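PDB 4FO5: thioredoxin-like protein from Parabacteroides distasonis, which probably acts as an oxidoreductase of the thioredoxin-like AhpC/TSA family, although its reaction and substrate are not established. Local coordinates for residues Glu5-Gly10 with Gly114-Leu119; Tyr34-Phe39 with Val52-Glu57; Ile71-Lys76 with Lys101-Tyr106. All coordinates share one frame; numbering follows the deposited sequence. Where two conformers were deposited one is given.

Contact 1 (Glu5-Gly10 with Gly114-Leu119); sequences EGVNPG and GFKNFL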
ATOM      1  N   GLU A   5       3.068 -15.668   8.576  1.00 43.38           N
ATOM      2  CA  GLU A   5       2.654 -14.867   7.425  1.00 41.02           C
ATOM      3  C   GLU A   5       1.132 -14.726   7.444  1.00 44.64           C
ATOM      4  O   GLU A   5       0.433 -15.704   7.695  1.00 45.41           O
ATOM      5  CB  GLU A   5       3.129 -15.507   6.113  1.00 42.82           C
ATOM      6  CG  GLU A   5       2.920 -14.581   4.930  1.00 46.47           C
ATOM      7  CD  GLU A   5       3.325 -15.162   3.597  1.00 59.21           C
ATOM      8  OE1 GLU A   5       2.658 -16.111   3.129  1.00 66.04           O
ATOM      9  OE2 GLU A   5       4.295 -14.644   3.001  1.00 51.28           O
ATOM     10  N   GLY A   6       0.642 -13.514   7.197  1.00 41.08           N
ATOM     11  CA  GLY A   6      -0.784 -13.213   7.189  1.00 40.96           C
ATOM     12  C   GLY A   6      -1.076 -11.743   6.951  1.00 42.29           C
ATOM     13  O   GLY A   6      -0.176 -10.980   6.599  1.00 38.27           O
ATOM     14  N   VAL A   7      -2.340 -11.332   7.159  1.00 39.68           N
ATOM     15  CA  VAL A   7      -2.767  -9.941   6.940  1.00 37.93           C
ATOM     16  C   VAL A   7      -3.239  -9.276   8.246  1.00 40.62           C
ATOM     17  O   VAL A   7      -3.817  -8.192   8.204  1.00 40.45           O
ATOM     18  CB  VAL A   7      -3.853  -9.828   5.841  1.00 42.63           C
ATOM     19  CG1 VAL A   7      -3.280 -10.208   4.483  1.00 43.04           C
ATOM     20  CG2 VAL A   7      -5.096 -10.653   6.186  1.00 44.55           C
ATOM     21  N   ASN A   8      -2.988  -9.906   9.387  1.00 36.84           N
ATOM     22  CA  ASN A   8      -3.350  -9.311  10.661  1.00 37.81           C
ATOM     23  C   ASN A   8      -2.165  -8.586  11.263  1.00 41.24           C
ATOM     24  O   ASN A   8      -1.024  -8.991  11.031  1.00 38.98           O
ATOM     25  CB  ASN A   8      -3.878 -10.386  11.631  1.00 42.69           C
ATOM     26  CG  ASN A   8      -5.246 -10.863  11.231  1.00 62.28           C
ATOM     27  OD1 ASN A   8      -6.098 -10.078  10.809  1.00 60.85           O
ATOM     28  ND2 ASN A   8      -5.464 -12.156  11.293  1.00 57.74           N
ATOM     29  N   PRO A   9      -2.394  -7.557  12.103  1.00 40.61           N
ATOM     30  CA  PRO A   9      -1.262  -6.885  12.754  1.00 39.95           C
ATOM     31  C   PRO A   9      -0.511  -7.885  13.614  1.00 43.94           C
ATOM     32  O   PRO A   9      -1.117  -8.771  14.234  1.00 45.15           O
ATOM     33  CB  PRO A   9      -1.947  -5.786  13.568  1.00 42.78           C
ATOM     34  CG  PRO A   9      -3.220  -5.531  12.798  1.00 46.84           C
ATOM     35  CD  PRO A   9      -3.666  -6.926  12.511  1.00 43.16           C
ATOM     36  N   GLY A  10       0.807  -7.819  13.539  1.00 37.66           N
ATOM     37  CA  GLY A  10       1.652  -8.780  14.221  1.00 38.04           C
ATOM     38  C   GLY A  10       2.094  -9.874  13.275  1.00 40.09           C
ATOM     39  O   GLY A  10       2.992 -10.626  13.613  1.00 40.75           O
ATOM     40  N   GLY A 114     -12.342  -6.721   0.536  1.00 48.83           N
ATOM     41  CA  GLY A 114     -12.260  -5.292   0.261  1.00 46.94           C
ATOM     42  C   GLY A 114     -10.845  -4.754   0.203  1.00 47.12           C
ATOM     43  O   GLY A 114      -9.911  -5.359   0.743  1.00 45.34           O
ATOM     44  N   PHE A 115     -10.684  -3.603  -0.464  1.00 42.16           N
ATOM     45  CA  PHE A 115      -9.411  -2.909  -0.584  1.00 39.61           C
ATOM     46  C   PHE A 115      -9.015  -2.384   0.781  1.00 44.31           C
ATOM     47  O   PHE A 115      -9.847  -1.862   1.516  1.00 47.64           O
ATOM     48  CB  PHE A 115      -9.495  -1.802  -1.626  1.00 40.89           C
ATOM     49  CG  PHE A 115      -9.583  -2.384  -3.010  1.00 43.95           C
ATOM     50  CD1 PHE A 115      -8.591  -3.230  -3.491  1.00 47.63           C
ATOM     51  CD2 PHE A 115     -10.669  -2.113  -3.824  1.00 48.13           C
ATOM     52  CE1 PHE A 115      -8.674  -3.772  -4.775  1.00 50.74           C
ATOM     53  CE2 PHE A 115     -10.746  -2.646  -5.109  1.00 53.38           C
ATOM     54  CZ  PHE A 115      -9.751  -3.475  -5.574  1.00 51.26           C
ATOM     55  N   LYS A 116      -7.762  -2.597   1.130  1.00 37.17           N
ATOM     56  CA  LYS A 116      -7.216  -2.348   2.443  1.00 36.26           C
ATOM     57  C   LYS A 116      -5.814  -1.749   2.323  1.00 36.36           C
ATOM     58  O   LYS A 116      -5.220  -1.780   1.243  1.00 34.34           O
ATOM     59  CB  LYS A 116      -7.159  -3.749   3.122  1.00 41.08           C
ATOM     60  CG  LYS A 116      -6.986  -3.813   4.634  1.00 66.40           C
ATOM     61  CD  LYS A 116      -7.425  -5.179   5.171  1.00 77.51           C
ATOM     62  CE  LYS A 116      -7.114  -5.384   6.636  1.00 83.27           C
ATOM     63  NZ  LYS A 116      -7.251  -6.812   7.041  1.00 85.89           N
ATOM     64  N   ASN A 117      -5.299  -1.194   3.423  1.00 31.13           N
ATOM     65  CA  ASN A 117      -3.938  -0.705   3.531  1.00 29.22           C
ATOM     66  C   ASN A 117      -3.298  -1.321   4.784  1.00 32.62           C
ATOM     67  O   ASN A 117      -3.998  -1.787   5.693  1.00 32.86           O
ATOM     68  CB  ASN A 117      -3.833   0.828   3.513  1.00 31.15           C
ATOM     69  CG  ASN A 117      -4.200   1.572   4.779  1.00 45.42           C
ATOM     70  OD1 ASN A 117      -3.855   1.197   5.916  1.00 36.17           O
ATOM     71  ND2 ASN A 117      -4.796   2.729   4.593  1.00 40.81           N
ATOM     72  N   PHE A 118      -1.980  -1.362   4.799  1.00 27.75           N
ATOM     73  CA  PHE A 118      -1.211  -1.941   5.890  1.00 26.69           C
ATOM     74  C   PHE A 118       0.024  -1.114   6.143  1.00 30.43           C
ATOM     75  O   PHE A 118       0.731  -0.754   5.206  1.00 30.70           O
ATOM     76  CB  PHE A 118      -0.780  -3.395   5.543  1.00 27.59           C
ATOM     77  CG  PHE A 118      -1.896  -4.323   5.130  1.00 29.42           C
ATOM     78  CD1 PHE A 118      -2.303  -4.401   3.801  1.00 31.52           C
ATOM     79  CD2 PHE A 118      -2.576  -5.077   6.074  1.00 32.86           C
ATOM     80  CE1 PHE A 118      -3.365  -5.214   3.426  1.00 33.15           C
ATOM     81  CE2 PHE A 118      -3.615  -5.927   5.688  1.00 37.39           C
ATOM     82  CZ  PHE A 118      -3.987  -6.007   4.363  1.00 34.47           C
ATOM     83  N   LEU A 119       0.270  -0.789   7.402  1.00 27.44           N
ATOM     84  CA  LEU A 119       1.500  -0.140   7.813  1.00 27.19           C
ATOM     85  C   LEU A 119       2.455  -1.275   8.239  1.00 29.76           C
ATOM     86  O   LEU A 119       2.160  -2.021   9.172  1.00 29.38           O
ATOM     87  CB  LEU A 119       1.257   0.888   8.928  1.00 27.73           C
ATOM     88  CG  LEU A 119       2.485   1.700   9.376  1.00 31.78           C
ATOM     89  CD1 LEU A 119       3.078   2.512   8.208  1.00 31.46           C
ATOM     90  CD2 LEU A 119       2.111   2.629  10.505  1.00 35.67           C
TER
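Apolar packing between V7 and F118 is the first component of this contact. V7 CB stands 3.9 Å from F118 CE2 and 4.1 Å from F118 CZ, so the valine meets the outer corner of the ring through its branch point. F118 has its CG opposite the carbonyl carbon (chi1 -53°), which sends the ring out from strand 117-120 toward the loop at 5-10. The second component is polar against aromatic: V7 O lies at the ring edge, near the ring plane, 3.4 Å from F118 CE2, an approach that would favour the electropositive rim. The extended chain of K116 brings its NZ within 3.9 Å of V7 O, at most a weak long-range attraction. An alanine in place of F118 would remove the ring and is likely to open a gap beneath V7, with its carbonyl losing the aromatic edge and Y109 its ring neighbour. Besides the 5-10 loop, the buried F118 side chain meets Y109, F39 and I126. The arrangement is that of an N-terminal loop laid against an antiparallel strand of the central sheet in a thioredoxin-like fold.

Contact 2 (Tyr34-Phe39 with Val52-Glu57); sequences YTLLNF and VQLANE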
ATOM      1  N   TYR A  34       9.478   2.561   7.363  1.00 36.36           N
ATOM      2  CA  TYR A  34       8.189   1.875   7.366  1.00 34.85           C
ATOM      3  C   TYR A  34       7.608   1.904   5.951  1.00 34.82           C
ATOM      4  O   TYR A  34       8.037   2.719   5.134  1.00 34.83           O
ATOM      5  CB  TYR A  34       7.210   2.512   8.387  1.00 38.55           C
ATOM      6  CG  TYR A  34       7.473   2.190   9.848  1.00 45.69           C
ATOM      7  CD1 TYR A  34       8.673   1.600  10.256  1.00 50.67           C
ATOM      8  CD2 TYR A  34       6.536   2.492  10.826  1.00 47.64           C
ATOM      9  CE1 TYR A  34       8.928   1.329  11.601  1.00 54.80           C
ATOM     10  CE2 TYR A  34       6.791   2.251  12.177  1.00 51.02           C
ATOM     11  CZ  TYR A  34       7.986   1.667  12.561  1.00 64.04           C
ATOM     12  OH  TYR A  34       8.219   1.411  13.893  1.00 72.75           O
ATOM     13  N   THR A  35       6.711   0.958   5.631  1.00 28.07           N
ATOM     14  CA  THR A  35       6.043   0.926   4.329  1.00 26.37           C
ATOM     15  C   THR A  35       4.519   1.001   4.541  1.00 29.97           C
ATOM     16  O   THR A  35       3.947   0.247   5.340  1.00 27.16           O
ATOM     17  CB  THR A  35       6.412  -0.326   3.487  1.00 29.49           C
ATOM     18  OG1 THR A  35       7.817  -0.457   3.425  1.00 34.29           O
ATOM     19  CG2 THR A  35       5.901  -0.248   2.047  1.00 28.45           C
ATOM     20  N   LEU A  36       3.891   1.891   3.796  1.00 27.28           N
ATOM     21  CA  LEU A  36       2.453   1.987   3.713  1.00 26.43           C
ATOM     22  C   LEU A  36       2.069   1.246   2.426  1.00 29.67           C
ATOM     23  O   LEU A  36       2.296   1.754   1.314  1.00 27.27           O
ATOM     24  CB  LEU A  36       1.934   3.441   3.733  1.00 26.70           C
ATOM     25  CG  LEU A  36       0.396   3.558   3.589  1.00 32.41           C
ATOM     26  CD1 LEU A  36      -0.327   2.926   4.776  1.00 31.94           C
ATOM     27  CD2 LEU A  36      -0.015   4.977   3.424  1.00 36.60           C
ATOM     28  N   LEU A  37       1.550   0.020   2.599  1.00 25.56           N
ATOM     29  CA  LEU A  37       1.076  -0.816   1.505  1.00 26.23           C
ATOM     30  C   LEU A  37      -0.398  -0.540   1.310  1.00 30.94           C
ATOM     31  O   LEU A  37      -1.160  -0.759   2.234  1.00 31.89           O
ATOM     32  CB  LEU A  37       1.325  -2.302   1.810  1.00 25.93           C
ATOM     33  CG  LEU A  37       0.785  -3.289   0.797  1.00 29.89           C
ATOM     34  CD1 LEU A  37       1.519  -3.144  -0.541  1.00 30.74           C
ATOM     35  CD2 LEU A  37       0.970  -4.689   1.301  1.00 29.97           C
ATOM     36  N   ASN A  38      -0.798  -0.025   0.143  1.00 27.03           N
ATOM     37  CA  ASN A  38      -2.189   0.286  -0.093  1.00 28.17           C
ATOM     38  C   ASN A  38      -2.717  -0.341  -1.392  1.00 32.71           C
ATOM     39  O   ASN A  38      -2.055  -0.288  -2.414  1.00 35.22           O
ATOM     40  CB  ASN A  38      -2.391   1.794  -0.105  1.00 28.52           C
ATOM     41  CG  ASN A  38      -3.825   2.170  -0.219  1.00 39.00           C
ATOM     42  OD1 ASN A  38      -4.631   1.856   0.646  1.00 35.11           O
ATOM     43  ND2 ASN A  38      -4.173   2.869  -1.290  1.00 31.91           N
ATOM     44  N   PHE A  39      -3.890  -0.970  -1.326  1.00 26.90           N
ATOM     45  CA  PHE A  39      -4.555  -1.577  -2.478  1.00 26.56           C
ATOM     46  C   PHE A  39      -5.742  -0.751  -2.833  1.00 31.37           C
ATOM     47  O   PHE A  39      -6.514  -0.359  -1.955  1.00 30.90           O
ATOM     48  CB  PHE A  39      -4.976  -3.030  -2.182  1.00 29.32           C
ATOM     49  CG  PHE A  39      -3.792  -3.935  -1.944  1.00 29.72           C
ATOM     50  CD1 PHE A  39      -3.096  -4.487  -3.010  1.00 31.48           C
ATOM     51  CD2 PHE A  39      -3.318  -4.163  -0.656  1.00 30.50           C
ATOM     52  CE1 PHE A  39      -1.994  -5.324  -2.792  1.00 33.52           C
ATOM     53  CE2 PHE A  39      -2.229  -5.007  -0.436  1.00 33.00           C
ATOM     54  CZ  PHE A  39      -1.569  -5.573  -1.504  1.00 32.39           C
ATOM     55  N   VAL A  52      -5.463   8.896  -2.774  1.00 31.55           N
ATOM     56  CA  VAL A  52      -5.055  10.292  -2.936  1.00 30.97           C
ATOM     57  C   VAL A  52      -4.732  10.883  -1.576  1.00 32.58           C
ATOM     58  O   VAL A  52      -3.716  11.557  -1.432  1.00 32.76           O
ATOM     59  CB  VAL A  52      -6.155  11.116  -3.676  1.00 37.10           C
ATOM     60  CG1 VAL A  52      -5.873  12.615  -3.635  1.00 38.33           C
ATOM     61  CG2 VAL A  52      -6.316  10.638  -5.115  1.00 37.33           C
ATOM     62  N   GLN A  53      -5.591  10.639  -0.575  1.00 30.54           N
ATOM     63  CA  GLN A  53      -5.398  11.210   0.750  1.00 30.64           C
ATOM     64  C   GLN A  53      -4.171  10.631   1.414  1.00 34.20           C
ATOM     65  O   GLN A  53      -3.377  11.397   1.959  1.00 34.72           O
ATOM     66  CB  GLN A  53      -6.645  11.057   1.620  1.00 32.28           C
ATOM     67  CG  GLN A  53      -7.859  11.852   1.084  1.00 34.23           C
ATOM     68  CD  GLN A  53      -7.610  13.326   0.807  1.00 52.50           C
ATOM     69  OE1 GLN A  53      -7.092  14.066   1.655  1.00 52.05           O
ATOM     70  NE2 GLN A  53      -8.023  13.802  -0.381  1.00 41.42           N
ATOM     71  N   LEU A  54      -3.962   9.315   1.307  1.00 30.11           N
ATOM     72  CA  LEU A  54      -2.758   8.682   1.873  1.00 30.36           C
ATOM     73  C   LEU A  54      -1.470   9.165   1.174  1.00 35.37           C
ATOM     74  O   LEU A  54      -0.529   9.546   1.869  1.00 35.23           O
ATOM     75  CB  LEU A  54      -2.841   7.146   1.812  1.00 29.08           C
ATOM     76  CG  LEU A  54      -3.899   6.494   2.726  1.00 34.23           C
ATOM     77  CD1 LEU A  54      -4.166   5.059   2.293  1.00 33.37           C
ATOM     78  CD2 LEU A  54      -3.506   6.572   4.207  1.00 36.77           C
ATOM     79  N   ALA A  55      -1.424   9.163  -0.179  1.00 33.59           N
ATOM     80  CA  ALA A  55      -0.230   9.615  -0.924  1.00 35.41           C
ATOM     81  C   ALA A  55       0.140  11.056  -0.543  1.00 41.73           C
ATOM     82  O   ALA A  55       1.320  11.327  -0.326  1.00 42.44           O
ATOM     83  CB  ALA A  55      -0.447   9.495  -2.425  1.00 36.59           C
ATOM     84  N   ASN A  56      -0.857  11.962  -0.393  1.00 39.54           N
ATOM     85  CA  ASN A  56      -0.532  13.337  -0.017  0.60 40.98           C
ATOM     86  C   ASN A  56      -0.067  13.411   1.458  1.00 44.20           C
ATOM     87  O   ASN A  56       0.777  14.246   1.769  1.00 46.48           O
ATOM     88  CB  ASN A  56      -1.684  14.290  -0.333  0.60 42.52           C
ATOM     89  CG  ASN A  56      -1.759  14.556  -1.824  0.60 52.62           C
ATOM     90  OD1 ASN A  56      -1.022  15.380  -2.378  0.60 52.84           O
ATOM     91  ND2 ASN A  56      -2.545  13.777  -2.531  0.60 34.33           N
ATOM     92  N   GLU A  57      -0.539  12.520   2.339  1.00 36.67           N
ATOM     93  CA  GLU A  57      -0.070  12.508   3.718  1.00 36.22           C
ATOM     94  C   GLU A  57       1.400  12.064   3.807  1.00 40.50           C
ATOM     95  O   GLU A  57       2.139  12.608   4.613  1.00 41.86           O
ATOM     96  CB  GLU A  57      -0.944  11.583   4.567  1.00 36.52           C
ATOM     97  CG  GLU A  57      -0.908  11.909   6.048  1.00 42.95           C
ATOM     98  CD  GLU A  57      -1.564  13.215   6.470  1.00 56.60           C
ATOM     99  OE1 GLU A  57      -2.377  13.782   5.701  1.00 46.36           O
ATOM    100  OE2 GLU A  57      -1.212  13.703   7.565  1.00 46.69           O
TER
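The CA atoms of N38 and L54, 8.6 Å apart, are the nearest pair between 34-39 and 52-57, a spacing at which side chains, and not backbones, must make the contact. L36 and N38, two residues apart on the strand, both direct their side chains at the helix, and L54 is the helix residue that answers both. Its two methyl branches divide the work. L54 CD2 is 3.9 Å from L36 CD2, which also lies 3.9 Å from L54 CB, and the two leucine side chains cross at about a right angle. L36 reaches this position because its CG is anti to the backbone N (chi1 178°), pointing the branch off the strand into the layer between sheet and helix. The other methyl, L54 CD1, faces the amide of N38, at 3.6 Å from OD1, 3.8 Å from CG and 4.2 Å from ND2; these similar separations fit a methyl set over the flat of the amide. N38 ND2 makes a weak hydrogen bond with N51 OD1, so helix 45-58 also offers this buried amide a polar partner. Around the pair, L36 touches M68 of strand 66-72 and L136 of helix 133-140, while L54 touches N117. The contact thus seats the helix of a beta-alpha-beta unit on its first strand. Its chemistry is mainly dispersive, consistent with the helix-sheet spacing being set largely by the fit of L54 against L36 and the face of the N38 amide.

Contact 3 (Ile71-Lys76 with Lys101-Tyr106); sequences ISMDEK and KESELY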
ATOM      1  N   ILE A  71      -0.774  -0.138  -4.807  1.00 28.45           N
ATOM      2  CA  ILE A  71      -0.912  -1.072  -5.922  1.00 27.82           C
ATOM      3  C   ILE A  71      -2.326  -1.042  -6.477  1.00 32.12           C
ATOM      4  O   ILE A  71      -3.260  -1.363  -5.754  1.00 31.66           O
ATOM      5  CB  ILE A  71      -0.521  -2.504  -5.492  1.00 30.66           C
ATOM      6  CG1 ILE A  71       0.878  -2.528  -4.837  1.00 29.36           C
ATOM      7  CG2 ILE A  71      -0.616  -3.459  -6.703  1.00 32.04           C
ATOM      8  CD1 ILE A  71       1.300  -3.883  -4.176  1.00 35.21           C
ATOM      9  N   SER A  72      -2.475  -0.649  -7.759  1.00 30.43           N
ATOM     10  CA  SER A  72      -3.757  -0.635  -8.454  1.00 31.73           C
ATOM     11  C   SER A  72      -4.068  -2.038  -8.933  1.00 39.15           C
ATOM     12  O   SER A  72      -3.192  -2.715  -9.506  1.00 39.35           O
ATOM     13  CB  SER A  72      -3.725   0.336  -9.631  1.00 36.03           C
ATOM     14  OG  SER A  72      -4.739   0.050 -10.581  1.00 46.14           O
HETATM   15  N   MSE A  73      -5.328  -2.461  -8.728  1.00 37.40           N
HETATM   16  CA  MSE A  73      -5.823  -3.782  -9.115  1.00 39.15           C
HETATM   17  C   MSE A  73      -6.705  -3.705 -10.378  1.00 48.31           C
HETATM   18  O   MSE A  73      -7.386  -4.676 -10.721  1.00 50.80           O
HETATM   19  CB  MSE A  73      -6.558  -4.453  -7.941  1.00 40.82           C
HETATM   20  CG  MSE A  73      -5.647  -4.743  -6.762  1.00 45.96           C
HETATM   21 SE   MSE A  73      -4.334  -6.097  -7.274  0.75 55.59          SE
HETATM   22  CE  MSE A  73      -3.097  -5.762  -6.079  1.00 49.61           C
ATOM     23  N   ASP A  74      -6.646  -2.571 -11.102  1.00 46.91           N
ATOM     24  CA  ASP A  74      -7.351  -2.413 -12.380  1.00 50.04           C
ATOM     25  C   ASP A  74      -6.660  -3.302 -13.407  1.00 58.85           C
ATOM     26  O   ASP A  74      -5.429  -3.327 -13.434  1.00 57.05           O
ATOM     27  CB  ASP A  74      -7.357  -0.946 -12.847  1.00 50.83           C
ATOM     28  CG  ASP A  74      -8.100   0.009 -11.936  1.00 55.12           C
ATOM     29  OD1 ASP A  74      -9.346  -0.048 -11.906  1.00 58.17           O
ATOM     30  OD2 ASP A  74      -7.439   0.850 -11.294  1.00 56.29           O
ATOM     31  N   GLU A  75      -7.430  -4.069 -14.204  1.00 61.50           N
ATOM     32  CA  GLU A  75      -6.867  -4.979 -15.209  1.00 65.15           C
ATOM     33  C   GLU A  75      -6.090  -4.229 -16.321  1.00 70.81           C
ATOM     34  O   GLU A  75      -5.011  -4.686 -16.713  1.00 71.94           O
ATOM     35  CB  GLU A  75      -7.968  -5.851 -15.833  1.00 70.70           C
ATOM     36  N   LYS A  76      -6.618  -3.083 -16.804  1.00 66.31           N
ATOM     37  CA  LYS A  76      -5.984  -2.315 -17.880  1.00 67.30           C
ATOM     38  C   LYS A  76      -4.952  -1.320 -17.355  1.00 67.72           C
ATOM     39  O   LYS A  76      -5.239  -0.549 -16.436  1.00 64.94           O
ATOM     40  CB  LYS A  76      -7.036  -1.582 -18.726  1.00 72.18           C
ATOM     41  CG  LYS A  76      -6.847  -1.746 -20.224  1.00 86.06           C
ATOM     42  CD  LYS A  76      -8.018  -1.150 -20.986  1.00 95.76           C
ATOM     43  N   LYS A 101      -7.975  -9.196 -10.049  1.00 60.82           N
ATOM     44  CA  LYS A 101      -8.635 -10.218  -9.217  1.00 62.13           C
ATOM     45  C   LYS A 101      -7.990 -11.594  -9.390  1.00 68.41           C
ATOM     46  O   LYS A 101      -7.919 -12.365  -8.430  1.00 67.79           O
ATOM     47  CB  LYS A 101     -10.135 -10.321  -9.555  1.00 67.48           C
ATOM     48  CG  LYS A 101     -10.969  -9.121  -9.121  1.00 78.62           C
ATOM     49  CD  LYS A 101     -12.323  -9.125  -9.815  1.00 88.94           C
ATOM     50  CE  LYS A 101     -13.232  -7.997  -9.380  1.00 98.28           C
ATOM     51  NZ  LYS A 101     -13.878  -8.272  -8.066  1.00104.33           N
ATOM     52  N   GLU A 102      -7.497 -11.884 -10.606  1.00 67.66           N
ATOM     53  CA  GLU A 102      -6.871 -13.159 -10.949  1.00 70.34           C
ATOM     54  C   GLU A 102      -5.435 -13.279 -10.412  1.00 71.15           C
ATOM     55  O   GLU A 102      -4.846 -14.357 -10.536  1.00 73.99           O
ATOM     56  CB  GLU A 102      -6.892 -13.369 -12.478  1.00 75.78           C
ATOM     57  N   SER A 103      -4.875 -12.207  -9.801  1.00 61.35           N
ATOM     58  CA  SER A 103      -3.502 -12.255  -9.294  1.00 58.19           C
ATOM     59  C   SER A 103      -3.394 -12.975  -7.932  1.00 59.69           C
ATOM     60  O   SER A 103      -4.341 -12.990  -7.135  1.00 57.46           O
ATOM     61  CB  SER A 103      -2.876 -10.860  -9.221  1.00 56.73           C
ATOM     62  OG  SER A 103      -3.155 -10.120  -8.046  1.00 58.07           O
ATOM     63  N   GLU A 104      -2.209 -13.564  -7.687  1.00 56.00           N
ATOM     64  CA  GLU A 104      -1.876 -14.278  -6.452  1.00 55.33           C
ATOM     65  C   GLU A 104      -1.901 -13.307  -5.281  1.00 55.33           C
ATOM     66  O   GLU A 104      -2.294 -13.671  -4.175  1.00 53.64           O
ATOM     67  CB  GLU A 104      -0.500 -14.965  -6.573  1.00 57.55           C
ATOM     68  N   LEU A 105      -1.527 -12.050  -5.563  1.00 50.83           N
ATOM     69  CA  LEU A 105      -1.489 -10.930  -4.629  1.00 47.42           C
ATOM     70  C   LEU A 105      -2.864 -10.655  -4.044  1.00 50.30           C
ATOM     71  O   LEU A 105      -3.012 -10.599  -2.819  1.00 49.65           O
ATOM     72  CB  LEU A 105      -0.973  -9.698  -5.382  1.00 45.95           C
ATOM     73  CG  LEU A 105      -0.442  -8.560  -4.550  1.00 46.69           C
ATOM     74  CD1 LEU A 105       0.513  -9.075  -3.482  1.00 46.17           C
ATOM     75  CD2 LEU A 105       0.228  -7.542  -5.445  1.00 45.94           C
ATOM     76  N   TYR A 106      -3.874 -10.522  -4.926  1.00 46.62           N
ATOM     77  CA  TYR A 106      -5.273 -10.290  -4.574  1.00 46.23           C
ATOM     78  C   TYR A 106      -5.749 -11.379  -3.594  1.00 50.23           C
ATOM     79  O   TYR A 106      -6.338 -11.057  -2.566  1.00 48.82           O
ATOM     80  CB  TYR A 106      -6.121 -10.266  -5.858  1.00 49.17           C
ATOM     81  CG  TYR A 106      -7.560  -9.846  -5.673  1.00 52.00           C
ATOM     82  CD1 TYR A 106      -8.543 -10.777  -5.348  1.00 57.11           C
ATOM     83  CD2 TYR A 106      -7.962  -8.541  -5.943  1.00 51.42           C
ATOM     84  CE1 TYR A 106      -9.881 -10.406  -5.230  1.00 59.67           C
ATOM     85  CE2 TYR A 106      -9.296  -8.155  -5.818  1.00 53.41           C
ATOM     86  CZ  TYR A 106     -10.255  -9.094  -5.473  1.00 65.25           C
ATOM     87  OH  TYR A 106     -11.575  -8.723  -5.365  1.00 70.90           O
TER
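M73, a selenomethionine, and L105 cross at about a right angle, with M73 CE 3.8 Å from L105 CD2 and 4.1 Å from L105 CG. The bend at chi2 (-66°) turns the selenium end of M73 toward helix 104-108, and the near-extended chi3 carries CE on to L105. I71 approaches the same leucine differently: the two side chains reach tip to tip, I71 CD1 lying 4.0 Å from L105 CD2. One methyl of L105 thus receives two partners that come from the strand end and the loop after it. M73 SE also passes 4.3 Å from S103 OG, a looser approach to a hydroxyl already engaged. That hydroxyl caps the helix, accepting from Y106 N at 3.2 Å to S103 OG with an N-H...O angle of 164°, and it is bonded to G100 O as well. Within 101-106, K101 CA lies 3.6 Å above the Y106 ring, over its centre, so the 3-10 turn and first helical turn pack together. On the strand side S72 OG donates to D74 OD2 at 2.9 Å, and A42 N bonds to the same oxygen. These polar atoms are partnered away from the interface, suggesting that the methyl contacts of L105 mainly carry it.

Contact 2 is the most central, its centre about 6 Å from that of the chain, with every touching residue buried. Contact 3 is also buried, though about 13 Å out, whereas contact 1 is only partly buried. All three reach one sheet: strand 34-40 of contact 2 lies between strand 117-120 of contact 1 and strand 66-72 of contact 3. Backbone pairs join them, F118 N to L37 O at 2.8 Å and I71 N to N38 O at 2.7 Å. F115 CE1 packs 3.7 Å from M73 CG, linking contacts 1 and 3. Aliphatic packing dominates contacts 2 and 3, with an amide face and a selenomethionine; contact 1 adds a carbonyl at the ring edge to its valine-phenylalanine packing.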